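Haloacid dehalogenase-like hydrolase (Bacteroides thetaiotaomicron, PDB 2RBK) probably acts as a magnesium-dependent phosphatase of the haloacid dehalogenase superfamily, binding vanadate next to the metal where a phosphoryl group would be transferred. Local coordinates at residues R20-H33 / N51-D63. Sequence-based numbering, arbitrary orientation. Where two conformers were deposited one is given.
Sequences RIPSSTIEALEAAH and NNLSELQDRNLID
Helices 23-33 and 54-58 run side by side in nearly the same direction, inclined by 24° with axes 10.8 Å apart, and Ile26 lies level with Leu56 and packs against it. The apolar seam is built round Leu56: CD1 of the loop residue Ile21 touches its CG at 3.9 Å, while Leu29 CD2, from the helix, reaches both its methyls. Past the end of 54-58, Leu61 CD2 packs against His33 CB at 3.7 Å. Salt bridges border this seam. Arg20 NH2 donates to Glu55 OE2 (2.8 Å), approaching from above the carboxylate plane. In the second, Arg59 NH1, in the conformer given, meets Glu30 OE2 at 2.9 Å within the guanidinium plane, the two flat groups standing almost perpendicular; the bend at chi2 (-81°) turns the Glu30 carboxylate across the extended Arg59 chain. A water bonded to Glu30 OE2 and Arg59 O adds a further link. With an alanine at Glu30, Arg59 would probably lose this charged mate and the water one of its holders. Another water joins His33 ND1, Leu61 O and Asp63 OD2. The helices belong to successive beta-alpha-beta crossovers of the Rossmann-like HAD core; Leu53's side chain rests against strand 38-42 and Asn52 touches the magnesium ligand Asp10.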
ATOM      1  N   ARG A  20      15.250   3.536  -4.979  1.00 17.57           N
ATOM      2  CA  ARG A  20      15.963   3.310  -3.777  1.00 17.14           C
ATOM      3  C   ARG A  20      15.381   4.099  -2.600  1.00 13.50           C
ATOM      4  O   ARG A  20      14.742   5.129  -2.783  1.00 14.18           O
ATOM      5  CB  ARG A  20      17.464   3.676  -3.938  1.00 21.84           C
ATOM      6  CG  ARG A  20      18.113   2.982  -5.147  1.00 26.28           C
ATOM      7  CD  ARG A  20      18.143   1.476  -4.931  1.00 30.24           C
ATOM      8  NE  ARG A  20      18.836   1.043  -3.686  1.00 31.77           N
ATOM      9  CZ  ARG A  20      20.101   0.721  -3.596  1.00 35.63           C
ATOM     10  NH1 ARG A  20      20.916   0.736  -4.657  1.00 40.10           N
ATOM     11  NH2 ARG A  20      20.551   0.360  -2.407  1.00 46.17           N
ATOM     12  N   ILE A  21      15.703   3.631  -1.433  1.00 13.22           N
ATOM     13  CA  ILE A  21      15.391   4.327  -0.187  1.00 10.96           C
ATOM     14  C   ILE A  21      16.477   5.410   0.086  1.00 11.33           C
ATOM     15  O   ILE A  21      17.652   5.089   0.059  1.00 13.12           O
ATOM     16  CB  ILE A  21      15.315   3.383   0.995  1.00 11.23           C
ATOM     17  CG1 ILE A  21      14.268   2.280   0.733  1.00 12.16           C
ATOM     18  CG2 ILE A  21      15.031   4.139   2.278  1.00 11.40           C
ATOM     19  CD1 ILE A  21      14.153   1.248   1.861  1.00 15.41           C
ATOM     20  N   PRO A  22      16.092   6.657   0.323  1.00 10.92           N
ATOM     21  CA  PRO A  22      17.102   7.683   0.647  1.00 11.55           C
ATOM     22  C   PRO A  22      17.915   7.233   1.865  1.00 11.43           C
ATOM     23  O   PRO A  22      17.414   6.705   2.856  1.00 11.13           O
ATOM     24  CB  PRO A  22      16.266   8.927   0.947  1.00 12.52           C
ATOM     25  CG  PRO A  22      15.020   8.711   0.118  1.00 12.23           C
ATOM     26  CD  PRO A  22      14.761   7.223   0.196  1.00 12.26           C
ATOM     27  N   SER A  23      19.184   7.582   1.815  1.00 12.71           N
ATOM     28  CA  SER A  23      20.060   7.286   2.939  1.00 12.65           C
ATOM     29  C   SER A  23      19.580   7.906   4.229  1.00 10.98           C
ATOM     30  O   SER A  23      19.681   7.287   5.286  1.00 11.97           O
ATOM     31  CB  SER A  23      21.463   7.729   2.555  1.00 14.77           C
ATOM     32  OG  SER A  23      21.620   9.094   2.394  1.00 16.61           O
ATOM     33  N   SER A  24      19.053   9.110   4.167  1.00 10.50           N
ATOM     34  CA  SER A  24      18.604   9.758   5.391  1.00  9.90           C
ATOM     35  C   SER A  24      17.348   9.101   5.971  1.00  8.98           C
ATOM     36  O   SER A  24      17.109   9.230   7.179  1.00  9.54           O
ATOM     37  CB  SER A  24      18.404  11.243   5.233  1.00 10.18           C
ATOM     38  OG  SER A  24      17.338  11.485   4.335  1.00 11.17           O
ATOM     39  N   THR A  25      16.594   8.417   5.150  1.00  9.06           N
ATOM     40  CA  THR A  25      15.454   7.653   5.630  1.00  9.42           C
ATOM     41  C   THR A  25      15.909   6.475   6.463  1.00  9.11           C
ATOM     42  O   THR A  25      15.371   6.192   7.537  1.00  9.86           O
ATOM     43  CB  THR A  25      14.521   7.217   4.477  1.00  9.49           C
ATOM     44  OG1 THR A  25      14.039   8.422   3.921  1.00 10.11           O
ATOM     45  CG2 THR A  25      13.415   6.320   4.937  1.00 10.07           C
ATOM     46  N   ILE A  26      16.904   5.747   5.967  1.00  9.79           N
ATOM     47  CA  ILE A  26      17.429   4.630   6.747  0.71 10.57           C
ATOM     48  C   ILE A  26      17.979   5.134   8.076  1.00 10.08           C
ATOM     49  O   ILE A  26      17.699   4.528   9.134  1.00 11.04           O
ATOM     50  CB  ILE A  26      18.447   3.837   5.930  0.71 11.35           C
ATOM     51  CG1 ILE A  26      17.872   3.230   4.655  0.71 11.51           C
ATOM     52  CG2 ILE A  26      19.011   2.732   6.852  0.71 17.14           C
ATOM     53  CD1 ILE A  26      18.886   2.852   3.584  0.71 15.04           C
ATOM     54  N   GLU A  27      18.728   6.224   8.066  1.00 10.01           N
ATOM     55  CA  GLU A  27      19.266   6.792   9.328  1.00 10.37           C
ATOM     56  C   GLU A  27      18.143   7.207  10.263  1.00  9.43           C
ATOM     57  O   GLU A  27      18.223   6.967  11.481  1.00 10.12           O
ATOM     58  CB  GLU A  27      20.149   8.013   8.951  1.00 13.14           C
ATOM     59  CG  GLU A  27      21.433   7.533   8.301  1.00 19.49           C
ATOM     60  CD  GLU A  27      22.201   8.614   7.615  1.00 26.67           C
ATOM     61  OE1 GLU A  27      21.800   9.791   7.574  1.00 39.36           O
ATOM     62  OE2 GLU A  27      23.276   8.283   7.084  1.00 37.25           O
ATOM     63  N   ALA A  28      17.086   7.834   9.755  1.00  9.32           N
ATOM     64  CA  ALA A  28      15.984   8.262  10.587  1.00  9.31           C
ATOM     65  C   ALA A  28      15.283   7.083  11.232  1.00  8.77           C
ATOM     66  O   ALA A  28      14.911   7.145  12.408  1.00  9.26           O
ATOM     67  CB  ALA A  28      15.004   9.104   9.734  1.00  9.97           C
ATOM     68  N   LEU A  29      15.057   6.017  10.479  1.00  8.66           N
ATOM     69  CA  LEU A  29      14.368   4.841  11.028  0.69  8.80           C
ATOM     70  C   LEU A  29      15.265   4.144  12.033  1.00  9.08           C
ATOM     71  O   LEU A  29      14.753   3.624  13.052  1.00  9.26           O
ATOM     72  CB  LEU A  29      13.813   3.954   9.912  0.69  9.15           C
ATOM     73  CG  LEU A  29      12.431   4.307   9.423  0.69  9.86           C
ATOM     74  CD1 LEU A  29      12.324   5.706   8.871  0.69  9.87           C
ATOM     75  CD2 LEU A  29      12.043   3.404   8.226  0.69 14.54           C
ATOM     76  N   GLU A  30      16.568   4.092  11.817  1.00  9.50           N
ATOM     77  CA  GLU A  30      17.485   3.546  12.844  1.00  9.75           C
ATOM     78  C   GLU A  30      17.337   4.333  14.137  1.00  9.52           C
ATOM     79  O   GLU A  30      17.233   3.753  15.235  1.00 10.24           O
ATOM     80  CB  GLU A  30      18.928   3.618  12.335  1.00 10.70           C
ATOM     81  CG  GLU A  30      19.337   2.507  11.395  1.00 11.67           C
ATOM     82  CD  GLU A  30      19.719   1.212  12.065  1.00 14.22           C
ATOM     83  OE1 GLU A  30      19.802   1.079  13.323  1.00 20.39           O
ATOM     84  OE2 GLU A  30      19.887   0.193  11.347  1.00 15.57           O
ATOM     85  N   ALA A  31      17.335   5.674  14.012  1.00  9.63           N
ATOM     86  CA  ALA A  31      17.260   6.489  15.214  1.00 10.12           C
ATOM     87  C   ALA A  31      15.908   6.301  15.925  1.00  9.30           C
ATOM     88  O   ALA A  31      15.843   6.213  17.143  1.00 10.39           O
ATOM     89  CB  ALA A  31      17.453   7.960  14.848  1.00 10.37           C
ATOM     90  N   ALA A  32      14.815   6.216  15.148  1.00  9.01           N
ATOM     91  CA  ALA A  32      13.485   6.048  15.740  1.00  8.81           C
ATOM     92  C   ALA A  32      13.378   4.689  16.421  1.00  8.34           C
ATOM     93  O   ALA A  32      12.788   4.558  17.508  1.00  9.00           O
ATOM     94  CB  ALA A  32      12.429   6.227  14.698  1.00  9.67           C
ATOM     95  N   HIS A  33      13.930   3.666  15.803  1.00  8.72           N
ATOM     96  CA  HIS A  33      13.879   2.306  16.379  1.00  8.79           C
ATOM     97  C   HIS A  33      14.515   2.284  17.758  1.00  9.08           C
ATOM     98  O   HIS A  33      14.017   1.688  18.715  1.00  9.73           O
ATOM     99  CB  HIS A  33      14.622   1.349  15.436  1.00  9.87           C
ATOM    100  CG  HIS A  33      14.777  -0.026  16.059  1.00  9.19           C
ATOM    101  ND1 HIS A  33      13.785  -0.945  16.064  1.00 10.21           N
ATOM    102  CD2 HIS A  33      15.854  -0.540  16.714  1.00 10.25           C
ATOM    103  CE1 HIS A  33      14.259  -2.028  16.738  1.00 10.53           C
ATOM    104  NE2 HIS A  33      15.497  -1.806  17.137  1.00 10.36           N
ATOM    105  N   ASN A  51       9.745  -6.383  -2.627  1.00 14.64           N
ATOM    106  CA  ASN A  51      11.102  -6.773  -3.004  1.00 16.29           C
ATOM    107  C   ASN A  51      12.039  -5.577  -2.882  1.00 14.21           C
ATOM    108  O   ASN A  51      13.168  -5.665  -3.358  1.00 19.44           O
ATOM    109  CB  ASN A  51      11.145  -7.350  -4.430  1.00 20.55           C
ATOM    110  CG  ASN A  51      10.929  -6.270  -5.485  1.00 24.52           C
ATOM    111  OD1 ASN A  51      10.385  -5.200  -5.229  1.00 23.07           O
ATOM    112  ND2 ASN A  51      11.342  -6.525  -6.733  1.00 30.79           N
ATOM    113  N   ASN A  52      11.600  -4.494  -2.245  1.00 13.29           N
ATOM    114  CA  ASN A  52      12.323  -3.198  -2.299  1.00 13.07           C
ATOM    115  C   ASN A  52      12.634  -2.660  -0.924  1.00 12.41           C
ATOM    116  O   ASN A  52      13.050  -1.514  -0.802  1.00 14.88           O
ATOM    117  CB  ASN A  52      11.525  -2.237  -3.182  1.00 14.14           C
ATOM    118  CG  ASN A  52      10.119  -1.956  -2.700  1.00 12.58           C
ATOM    119  OD1 ASN A  52       9.650  -2.598  -1.724  1.00 13.82           O
ATOM    120  ND2 ASN A  52       9.441  -1.080  -3.433  1.00 14.13           N
ATOM    121  N   LEU A  53      12.499  -3.491   0.152  1.00 11.67           N
ATOM    122  CA  LEU A  53      12.715  -3.082   1.493  1.00 11.33           C
ATOM    123  C   LEU A  53      13.885  -3.761   2.179  1.00 12.65           C
ATOM    124  O   LEU A  53      14.046  -3.663   3.397  1.00 12.49           O
ATOM    125  CB  LEU A  53      11.477  -3.243   2.392  1.00 11.85           C
ATOM    126  CG  LEU A  53      10.265  -2.429   1.997  1.00 11.50           C
ATOM    127  CD1 LEU A  53       9.178  -2.699   3.055  1.00 11.73           C
ATOM    128  CD2 LEU A  53      10.605  -0.959   1.906  1.00 12.57           C
ATOM    129  N   SER A  54      14.770  -4.473   1.442  1.00 14.35           N
ATOM    130  CA  SER A  54      15.822  -5.246   2.096  1.00 14.98           C
ATOM    131  C   SER A  54      16.708  -4.422   2.998  1.00 14.74           C
ATOM    132  O   SER A  54      17.159  -4.917   3.997  1.00 15.49           O
ATOM    133  CB  SER A  54      16.657  -6.021   1.081  1.00 19.44           C
ATOM    134  OG  SER A  54      17.347  -5.176   0.213  1.00 27.06           O
ATOM    135  N   GLU A  55      16.956  -3.174   2.663  1.00 14.77           N
ATOM    136  CA  GLU A  55      17.792  -2.389   3.565  1.00 15.82           C
ATOM    137  C   GLU A  55      17.217  -2.259   4.975  1.00 15.16           C
ATOM    138  O   GLU A  55      17.916  -2.340   6.014  1.00 20.91           O
ATOM    139  CB  GLU A  55      18.071  -1.012   2.971  1.00 18.41           C
ATOM    140  CG  GLU A  55      18.844  -1.126   1.674  1.00 23.91           C
ATOM    141  CD  GLU A  55      18.622   0.049   0.775  1.00 23.25           C
ATOM    142  OE1 GLU A  55      17.451   0.418   0.574  1.00 25.84           O
ATOM    143  OE2 GLU A  55      19.560   0.592   0.233  1.00 24.87           O
ATOM    144  N   LEU A  56      15.929  -2.080   5.040  1.00 13.22           N
ATOM    145  CA  LEU A  56      15.256  -1.949   6.319  1.00 11.96           C
ATOM    146  C   LEU A  56      15.099  -3.321   7.007  1.00 11.74           C
ATOM    147  O   LEU A  56      15.250  -3.429   8.217  1.00 12.84           O
ATOM    148  CB  LEU A  56      13.888  -1.272   6.187  1.00 12.35           C
ATOM    149  CG  LEU A  56      13.901   0.120   5.583  1.00 14.25           C
ATOM    150  CD1 LEU A  56      12.501   0.655   5.440  1.00 15.18           C
ATOM    151  CD2 LEU A  56      14.784   1.043   6.431  1.00 19.51           C
ATOM    152  N   GLN A  57      14.743  -4.324   6.174  1.00 12.21           N
ATOM    153  CA  GLN A  57      14.521  -5.667   6.654  1.00 13.08           C
ATOM    154  C   GLN A  57      15.811  -6.309   7.206  1.00 13.79           C
ATOM    155  O   GLN A  57      15.782  -6.908   8.284  1.00 14.50           O
ATOM    156  CB  GLN A  57      13.939  -6.567   5.572  1.00 13.36           C
ATOM    157  CG  GLN A  57      12.512  -6.096   5.207  1.00 12.87           C
ATOM    158  CD  GLN A  57      12.033  -6.765   3.938  1.00 13.18           C
ATOM    159  OE1 GLN A  57      12.804  -6.951   3.032  1.00 14.25           O
ATOM    160  NE2 GLN A  57      10.720  -7.000   3.896  1.00 14.52           N
ATOM    161  N   ASP A  58      16.901  -6.107   6.487  1.00 13.34           N
ATOM    162  CA  ASP A  58      18.177  -6.702   6.943  1.00 13.89           C
ATOM    163  C   ASP A  58      18.660  -6.000   8.194  1.00 12.74           C
ATOM    164  O   ASP A  58      19.461  -6.581   8.939  1.00 15.91           O
ATOM    165  CB  ASP A  58      19.198  -6.575   5.833  1.00 17.60           C
ATOM    166  CG  ASP A  58      18.933  -7.417   4.607  1.00 21.36           C
ATOM    167  OD1 ASP A  58      18.062  -8.294   4.648  1.00 28.12           O
ATOM    168  OD2 ASP A  58      19.576  -7.224   3.585  1.00 27.38           O
ATOM    169  N   ARG A  59      18.233  -4.771   8.443  1.00 12.36           N
ATOM    170  CA  ARG A  59      18.549  -4.010   9.656  0.69 11.06           C
ATOM    171  C   ARG A  59      17.556  -4.313  10.765  1.00 11.29           C
ATOM    172  O   ARG A  59      17.680  -3.765  11.864  1.00 12.07           O
ATOM    173  CB  ARG A  59      18.613  -2.502   9.345  0.69 12.19           C
ATOM    174  CG  ARG A  59      19.911  -2.107   8.700  0.69 12.83           C
ATOM    175  CD  ARG A  59      19.921  -0.674   8.164  0.69 13.69           C
ATOM    176  NE  ARG A  59      21.230  -0.352   7.600  0.69 14.37           N
ATOM    177  CZ  ARG A  59      22.259   0.092   8.264  0.69 13.76           C
ATOM    178  NH1 ARG A  59      22.210   0.326   9.576  0.69 16.92           N
ATOM    179  NH2 ARG A  59      23.384   0.314   7.617  0.69 18.19           N
ATOM    180  N   ASN A  60      16.554  -5.149  10.525  1.00 11.59           N
ATOM    181  CA  ASN A  60      15.580  -5.543  11.535  1.00 11.98           C
ATOM    182  C   ASN A  60      14.849  -4.358  12.145  1.00 11.64           C
ATOM    183  O   ASN A  60      14.590  -4.305  13.327  1.00 13.33           O
ATOM    184  CB  ASN A  60      16.212  -6.435  12.578  1.00 13.47           C
ATOM    185  CG  ASN A  60      16.522  -7.798  11.997  1.00 14.43           C
ATOM    186  OD1 ASN A  60      15.565  -8.489  11.620  1.00 20.01           O
ATOM    187  ND2 ASN A  60      17.838  -8.089  11.883  1.00 21.00           N
ATOM    188  N   LEU A  61      14.478  -3.408  11.276  1.00 10.75           N
ATOM    189  CA  LEU A  61      13.823  -2.169  11.706  1.00 11.14           C
ATOM    190  C   LEU A  61      12.294  -2.168  11.603  1.00 10.66           C
ATOM    191  O   LEU A  61      11.679  -1.250  12.130  1.00 11.88           O
ATOM    192  CB  LEU A  61      14.325  -0.976  10.844  1.00 12.21           C
ATOM    193  CG  LEU A  61      15.819  -0.704  11.039  1.00 11.53           C
ATOM    194  CD1 LEU A  61      16.264   0.379  10.067  1.00 15.71           C
ATOM    195  CD2 LEU A  61      16.189  -0.343  12.479  1.00 17.43           C
ATOM    196  N   ILE A  62      11.681  -3.146  10.959  1.00 10.34           N
ATOM    197  CA  ILE A  62      10.232  -3.169  10.761  1.00  9.55           C
ATOM    198  C   ILE A  62       9.589  -4.094  11.776  1.00  9.58           C
ATOM    199  O   ILE A  62      10.002  -5.236  11.928  1.00 10.78           O
ATOM    200  CB  ILE A  62       9.884  -3.571   9.322  1.00 10.24           C
ATOM    201  CG1 ILE A  62      10.416  -2.537   8.315  1.00 11.66           C
ATOM    202  CG2 ILE A  62       8.390  -3.798   9.159  1.00 10.25           C
ATOM    203  CD1 ILE A  62      10.507  -3.053   6.914  1.00 14.53           C
ATOM    204  N   ASP A  63       8.566  -3.572  12.466  1.00  8.12           N
ATOM    205  CA  ASP A  63       7.839  -4.299  13.524  1.00  8.72           C
ATOM    206  C   ASP A  63       6.576  -4.977  13.033  1.00  8.96           C
ATOM    207  O   ASP A  63       6.009  -5.799  13.784  1.00 10.57           O
ATOM    208  CB  ASP A  63       7.543  -3.345  14.675  1.00  9.46           C
ATOM    209  CG  ASP A  63       8.826  -2.800  15.262  1.00  9.39           C
ATOM    210  OD1 ASP A  63       9.695  -3.614  15.704  1.00 12.21           O
ATOM    211  OD2 ASP A  63       9.031  -1.564  15.244  1.00 10.20           O
TER
HETATM  212  O   HOH W   1      19.537   3.193  -0.204  1.00 30.24           O
HETATM  213  O   HOH W   2      19.943  -2.205  12.658  1.00 16.14           O
HETATM  214  O   HOH W   3      11.519  -0.610  14.787  1.00 12.06           O